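Local coordinates for protein Orf11 (Staphylococcus phage P68, PDB 6O43) that is a potential lysin of a staphylococcal phage, probably acting to break down the peptidoglycan of the bacterial cell wall, at residues T151-W156 against Q172-P177; G34-W39 against R48-A53. All blocks are in the same frame, centred on the assembly; numbering follows the deposited sequence.

Contact 1. Residues T151-W156 against Q172-P177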
loop_
_atom_site.group_PDB
_atom_site.type_symbol
_atom_site.label_atom_id
_atom_site.label_comp_id
_atom_site.label_asym_id
_atom_site.label_seq_id
_atom_site.Cartn_x
_atom_site.Cartn_y
_atom_site.Cartn_z
ATOM N N THR A 151 5.294 -0.274 10.788
ATOM C CA THR A 151 5.722 -1.654 10.957
ATOM C C THR A 151 7.127 -1.814 10.402
ATOM O O THR A 151 7.525 -1.112 9.468
ATOM C CB THR A 151 4.781 -2.647 10.259
ATOM O OG1 THR A 151 4.843 -2.449 8.842
ATOM C CG2 THR A 151 3.344 -2.458 10.731
ATOM N N ALA A 152 7.879 -2.742 10.996
ATOM C CA ALA A 152 9.216 -3.035 10.492
ATOM C C ALA A 152 9.153 -3.649 9.100
ATOM O O ALA A 152 10.022 -3.387 8.260
ATOM C CB ALA A 152 9.954 -3.963 11.460
ATOM N N ALA A 153 8.123 -4.457 8.831
ATOM C CA ALA A 153 7.997 -5.091 7.522
ATOM C C ALA A 153 7.833 -4.055 6.416
ATOM O O ALA A 153 8.378 -4.220 5.318
ATOM C CB ALA A 153 6.820 -6.069 7.515
ATOM N N ALA A 154 7.086 -2.983 6.682
ATOM C CA ALA A 154 6.924 -1.939 5.674
ATOM C C ALA A 154 8.228 -1.185 5.454
ATOM O O ALA A 154 8.557 -0.811 4.321
ATOM C CB ALA A 154 5.808 -0.980 6.085
ATOM N N THR A 155 8.986 -0.953 6.526
ATOM C CA THR A 155 10.285 -0.304 6.388
ATOM C C THR A 155 11.242 -1.164 5.577
ATOM O O THR A 155 11.916 -0.673 4.666
ATOM C CB THR A 155 10.870 -0.001 7.765
ATOM O OG1 THR A 155 10.131 1.071 8.362
ATOM C CG2 THR A 155 12.349 0.387 7.647
ATOM N N TRP A 156 11.323 -2.456 5.905
ATOM C CA TRP A 156 12.170 -3.363 5.135
ATOM C C TRP A 156 11.754 -3.396 3.670
ATOM O O TRP A 156 12.607 -3.365 2.775
ATOM C CB TRP A 156 12.116 -4.767 5.733
ATOM C CG TRP A 156 12.632 -4.857 7.133
ATOM C CD1 TRP A 156 13.592 -4.073 7.715
ATOM C CD2 TRP A 156 12.214 -5.788 8.136
ATOM N NE1 TRP A 156 13.796 -4.464 9.016
ATOM C CE2 TRP A 156 12.963 -5.515 9.299
ATOM C CE3 TRP A 156 11.282 -6.832 8.162
ATOM C CZ2 TRP A 156 12.803 -6.242 10.475
ATOM C CZ3 TRP A 156 11.128 -7.553 9.332
ATOM C CH2 TRP A 156 11.884 -7.255 10.472
ATOM N N GLN A 172 10.174 -15.067 9.814
ATOM C CA GLN A 172 9.389 -15.610 8.712
ATOM C C GLN A 172 9.564 -14.766 7.458
ATOM O O GLN A 172 10.105 -13.657 7.520
ATOM C CB GLN A 172 7.909 -15.670 9.085
ATOM C CG GLN A 172 7.286 -14.297 9.271
ATOM C CD GLN A 172 5.780 -14.350 9.400
ATOM O OE1 GLN A 172 5.244 -15.008 10.292
ATOM N NE2 GLN A 172 5.086 -13.658 8.504
ATOM N N ASN A 173 9.098 -15.275 6.321
ATOM C CA ASN A 173 9.135 -14.522 5.075
ATOM C C ASN A 173 7.929 -13.592 5.007
ATOM O O ASN A 173 6.783 -14.043 5.115
ATOM C CB ASN A 173 9.156 -15.468 3.876
ATOM C CG ASN A 173 10.413 -16.313 3.822
ATOM O OD1 ASN A 173 11.519 -15.816 4.036
ATOM N ND2 ASN A 173 10.249 -17.602 3.543
ATOM N N TYR A 174 8.185 -12.300 4.845
ATOM C CA TYR A 174 7.139 -11.310 4.645
ATOM C C TYR A 174 7.088 -10.906 3.177
ATOM O O TYR A 174 8.116 -10.844 2.496
ATOM C CB TYR A 174 7.376 -10.066 5.507
ATOM C CG TYR A 174 7.468 -10.328 6.995
ATOM C CD1 TYR A 174 6.331 -10.333 7.792
ATOM C CD2 TYR A 174 8.694 -10.558 7.601
ATOM C CE1 TYR A 174 6.412 -10.568 9.156
ATOM C CE2 TYR A 174 8.787 -10.791 8.962
ATOM C CZ TYR A 174 7.642 -10.795 9.735
ATOM O OH TYR A 174 7.731 -11.029 11.089
ATOM N N GLY A 175 5.878 -10.631 2.693
ATOM C CA GLY A 175 5.726 -10.114 1.351
ATOM C C GLY A 175 6.127 -8.654 1.259
ATOM O O GLY A 175 6.304 -7.964 2.261
ATOM N N ASN A 176 6.284 -8.182 0.024
ATOM C CA ASN A 176 6.583 -6.776 -0.221
ATOM C C ASN A 176 5.387 -6.124 -0.901
ATOM O O ASN A 176 5.184 -6.308 -2.113
ATOM C CB ASN A 176 7.843 -6.620 -1.078
ATOM C CG ASN A 176 8.286 -5.170 -1.206
ATOM O OD1 ASN A 176 7.465 -4.250 -1.174
ATOM N ND2 ASN A 176 9.591 -4.960 -1.346
ATOM N N PRO A 177 4.564 -5.361 -0.175
ATOM C CA PRO A 177 3.391 -4.746 -0.816
ATOM C C PRO A 177 3.758 -3.704 -1.857
ATOM O O PRO A 177 3.024 -3.543 -2.839
ATOM C CB PRO A 177 2.628 -4.125 0.363
ATOM C CG PRO A 177 3.690 -3.889 1.415
ATOM C CD PRO A 177 4.664 -5.026 1.257
#

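Contact 2. Residues G34-W39 against R48-A53. With I3C (5-amino-2,4,6-triiodobenzene-1,3-dicarboxylic acid), chain B.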
loop_
_atom_site.group_PDB
_atom_site.type_symbol
_atom_site.label_atom_id
_atom_site.label_comp_id
_atom_site.label_asym_id
_atom_site.label_seq_id
_atom_site.Cartn_x
_atom_site.Cartn_y
_atom_site.Cartn_z
ATOM N N GLY A 34 -10.039 -10.485 -3.608
ATOM C CA GLY A 34 -10.284 -9.889 -2.305
ATOM C C GLY A 34 -11.759 -9.720 -2.005
ATOM O O GLY A 34 -12.588 -10.588 -2.303
ATOM N N ARG A 35 -12.094 -8.577 -1.405
ATOM C CA ARG A 35 -13.466 -8.310 -1.003
ATOM C C ARG A 35 -14.349 -7.852 -2.156
ATOM O O ARG A 35 -15.576 -7.844 -2.006
ATOM C CB ARG A 35 -13.476 -7.284 0.127
ATOM C CG ARG A 35 -12.941 -7.888 1.414
ATOM C CD ARG A 35 -12.491 -6.862 2.433
ATOM N NE ARG A 35 -11.869 -7.548 3.562
ATOM C CZ ARG A 35 -10.616 -7.985 3.567
ATOM N NH1 ARG A 35 -9.839 -7.792 2.511
ATOM N NH2 ARG A 35 -10.135 -8.616 4.631
ATOM N N PHE A 36 -13.769 -7.481 -3.299
ATOM C CA PHE A 36 -14.594 -7.331 -4.491
ATOM C C PHE A 36 -15.293 -8.643 -4.814
ATOM O O PHE A 36 -16.402 -8.640 -5.360
ATOM C CB PHE A 36 -13.752 -6.855 -5.679
ATOM C CG PHE A 36 -12.971 -5.593 -5.413
ATOM C CD1 PHE A 36 -13.624 -4.390 -5.203
ATOM C CD2 PHE A 36 -11.587 -5.608 -5.395
ATOM C CE1 PHE A 36 -12.912 -3.226 -4.969
ATOM C CE2 PHE A 36 -10.867 -4.445 -5.163
ATOM C CZ PHE A 36 -11.536 -3.250 -4.950
ATOM N N ASN A 37 -14.679 -9.769 -4.442
ATOM C CA ASN A 37 -15.270 -11.091 -4.630
ATOM C C ASN A 37 -16.068 -11.536 -3.404
ATOM O O ASN A 37 -17.259 -11.845 -3.511
ATOM C CB ASN A 37 -14.175 -12.117 -4.950
ATOM C CG ASN A 37 -14.723 -13.528 -5.102
ATOM O OD1 ASN A 37 -15.790 -13.734 -5.686
ATOM N ND2 ASN A 37 -13.998 -14.508 -4.571
ATOM N N VAL A 38 -15.425 -11.567 -2.232
ATOM C CA VAL A 38 -16.067 -12.156 -1.058
ATOM C C VAL A 38 -17.233 -11.295 -0.584
ATOM O O VAL A 38 -18.291 -11.817 -0.211
ATOM C CB VAL A 38 -15.039 -12.381 0.065
ATOM C CG1 VAL A 38 -15.746 -12.804 1.340
ATOM C CG2 VAL A 38 -14.019 -13.432 -0.349
ATOM N N TRP A 39 -17.065 -9.972 -0.588
ATOM C CA TRP A 39 -18.104 -9.085 -0.071
ATOM C C TRP A 39 -19.119 -8.671 -1.132
ATOM O O TRP A 39 -20.320 -8.620 -0.847
ATOM C CB TRP A 39 -17.478 -7.831 0.542
ATOM C CG TRP A 39 -16.910 -8.023 1.918
ATOM C CD1 TRP A 39 -16.845 -9.185 2.632
ATOM C CD2 TRP A 39 -16.327 -7.007 2.746
ATOM N NE1 TRP A 39 -16.250 -8.955 3.855
ATOM C CE2 TRP A 39 -15.926 -7.626 3.949
ATOM C CE3 TRP A 39 -16.106 -5.634 2.588
ATOM C CZ2 TRP A 39 -15.314 -6.916 4.988
ATOM C CZ3 TRP A 39 -15.497 -4.930 3.621
ATOM C CH2 TRP A 39 -15.111 -5.573 4.804
ATOM N N ARG A 48 -17.783 -0.274 -8.604
ATOM C CA ARG A 48 -17.700 1.138 -8.968
ATOM C C ARG A 48 -18.068 2.038 -7.803
ATOM O O ARG A 48 -17.430 3.071 -7.582
ATOM C CB ARG A 48 -18.619 1.438 -10.147
ATOM C CG ARG A 48 -18.114 0.925 -11.454
ATOM C CD ARG A 48 -19.158 1.092 -12.548
ATOM N NE ARG A 48 -18.780 0.303 -13.710
ATOM C CZ ARG A 48 -17.832 0.660 -14.566
ATOM N NH1 ARG A 48 -17.178 1.801 -14.395
ATOM N NH2 ARG A 48 -17.539 -0.128 -15.589
ATOM N N GLN A 49 -19.129 1.686 -7.078
ATOM C CA GLN A 49 -19.523 2.453 -5.905
ATOM C C GLN A 49 -18.361 2.586 -4.927
ATOM O O GLN A 49 -18.083 3.674 -4.410
ATOM C CB GLN A 49 -20.724 1.780 -5.242
ATOM C CG GLN A 49 -21.363 2.574 -4.126
ATOM C CD GLN A 49 -22.326 1.737 -3.311
ATOM O OE1 GLN A 49 -22.211 0.510 -3.265
ATOM N NE2 GLN A 49 -23.284 2.392 -2.668
ATOM N N VAL A 50 -17.654 1.482 -4.681
ATOM C CA VAL A 50 -16.534 1.496 -3.743
ATOM C C VAL A 50 -15.398 2.360 -4.275
ATOM O O VAL A 50 -14.894 3.249 -3.579
ATOM C CB VAL A 50 -16.063 0.058 -3.461
ATOM C CG1 VAL A 50 -14.710 0.072 -2.771
ATOM C CG2 VAL A 50 -17.099 -0.678 -2.625
ATOM N N LEU A 51 -14.983 2.118 -5.518
ATOM C CA LEU A 51 -13.855 2.858 -6.077
ATOM C C LEU A 51 -14.150 4.352 -6.148
ATOM O O LEU A 51 -13.302 5.179 -5.800
ATOM C CB LEU A 51 -13.503 2.303 -7.456
ATOM C CG LEU A 51 -13.032 0.849 -7.411
ATOM C CD1 LEU A 51 -12.666 0.346 -8.799
ATOM C CD2 LEU A 51 -11.856 0.715 -6.448
ATOM N N LYS A 52 -15.348 4.720 -6.611
ATOM C CA LYS A 52 -15.726 6.131 -6.620
ATOM C C LYS A 52 -15.657 6.730 -5.219
ATOM O O LYS A 52 -15.227 7.875 -5.045
ATOM C CB LYS A 52 -17.132 6.294 -7.199
ATOM C CG LYS A 52 -17.248 6.031 -8.692
ATOM C CD LYS A 52 -18.669 6.301 -9.170
ATOM C CE LYS A 52 -19.167 7.647 -8.657
ATOM N NZ LYS A 52 -20.500 8.014 -9.223
ATOM N N ALA A 53 -16.082 5.972 -4.208
ATOM C CA ALA A 53 -16.145 6.509 -2.853
ATOM C C ALA A 53 -14.750 6.781 -2.295
ATOM O O ALA A 53 -14.504 7.848 -1.720
ATOM C CB ALA A 53 -16.918 5.552 -1.946
HETATM I I3 I3C B . -18.709 -5.902 6.787
HETATM I I2 I3C B . -21.204 -8.689 2.067
HETATM I I1 I3C B . -21.905 -10.987 7.640
HETATM O O8 I3C B . -21.006 -7.945 9.142
HETATM O O9 I3C B . -19.037 -8.835 8.849
HETATM C C10 I3C B . -22.188 -10.707 4.367
HETATM N N13 I3C B . -19.550 -6.538 3.803
HETATM C C1 I3C B . -20.378 -8.478 6.869
HETATM C C6 I3C B . -19.861 -7.502 6.030
HETATM C C5 I3C B . -20.095 -7.563 4.671
HETATM C C4 I3C B . -20.845 -8.597 4.143
HETATM C C3 I3C B . -21.363 -9.573 4.974
HETATM C C2 I3C B . -21.130 -9.516 6.340
HETATM C C7 I3C B . -20.123 -8.415 8.375
HETATM O O11 I3C B . -21.622 -11.775 4.013
HETATM O O12 I3C B . -23.430 -10.571 4.216
#

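Contact 1. Residues T151-W156 against Q172-P177
Tyr174 overlaps Ala153 with one face of its phenol ring: Ala153 CB stands over that face, 4.3 Å from Tyr174 CD1, where the two backbones are nearest (Ala153 CA to Tyr174 CA, 6.9 Å). The methylene Gln172 CG lies 3.5 Å above the ring plane on the opposite face, displaced toward the rim, so the phenol is held between the helix and its own loop. One turn along from Ala153, Trp156 supplies the second apolar contact, with its CZ3 4.0 Å from Tyr174 CE2. The tyrosine atom sits at the indole edge, near the indole plane, and the two side chains are not stacked. Trp156 has CG beside its backbone N (chi1 -62°), which lays the indole back along the first turn; Ala152 O is 3.1 Å above the ring plane. The indole NE1 bonds to Trp112 O, and the ring also meets Phe121. Thr151 begins the helix as an N-cap, with OG1 accepting from Ala154 N at 3.2 Å and 152°. Asn176 caps the following helix through Leu179 N, while its ND2 reaches Ala157 O and fastens the loop to helix 152-159. In this all-alpha fold, the extended 172-176 loop thus lays Tyr174 on helix 152-159, at the turn that Thr151 opens as N-cap.

Contact 2. Residues G34-W39 against R48-A53
Phe36 by itself carries the 34-39 side of this contact, reaching from a short helix to Val50 and Leu51 across segments whose nearest CA atoms, Phe36 CA and Val50 CA, are 9.1 Å apart. The setting is a helix-loop-helix unit, helix 34-38 followed by helix 44-57, in an all-alpha fold. With CG beside its backbone N (chi1 -54°), Phe36 extends its ring so that the outer atoms do the touching: CE1 is 4.4 Å from Val50 CG1, and CZ is 4.3 Å from Leu51 CD2. Both methyls approach obliquely, from consecutive residues of one helix turn. Phe64 touches both Phe36 and Val50, and Trp79 meets the Phe36 ring with planes at about 50°, consistent with all three touching residues being buried.

Three residues on from Phe36, Trp39 lines the site of the bound triiodo compound, which Arg86, Gly87, Asp88 and Tyr89 complete; Tyr89 also touches Val50. Arg35 CD lies 3.5 Å above one indole face and the ligand amine N13 3.4 Å above the opposite face, both displaced toward the rim. Arg35 NH1 pairs with Glu68 and bonds to Gly72 O, while NH2 bonds to Leu77 O and Asn81 OD1. Ligand iodine I2 approaches Trp39 O to 3.0 Å, with a C4-I2...O angle near 153°, a geometry consistent with a halogen bond.

In the fold
Residues 34-53 of contact 2 come well before residues 151-177 of contact 1 in the chain, and the chain's centre lies between the two contacts. Their own centres are about 25 Å apart and their nearest atoms about 13 Å apart, so they do not touch. They share no helix: contact 2 joins helix 34-38 to helix 44-57, whereas contact 1 sets helix 152-159 against the loop between helix 166-169 and helix 177-187. Each pairs elements close in sequence in this all-alpha chain, 9 residues apart at the nearest ends in contact 2 and 16 in contact 1. The triiodinated compound beside contact 2 is probably a phasing reagent, so its site need not mark where a natural substrate binds.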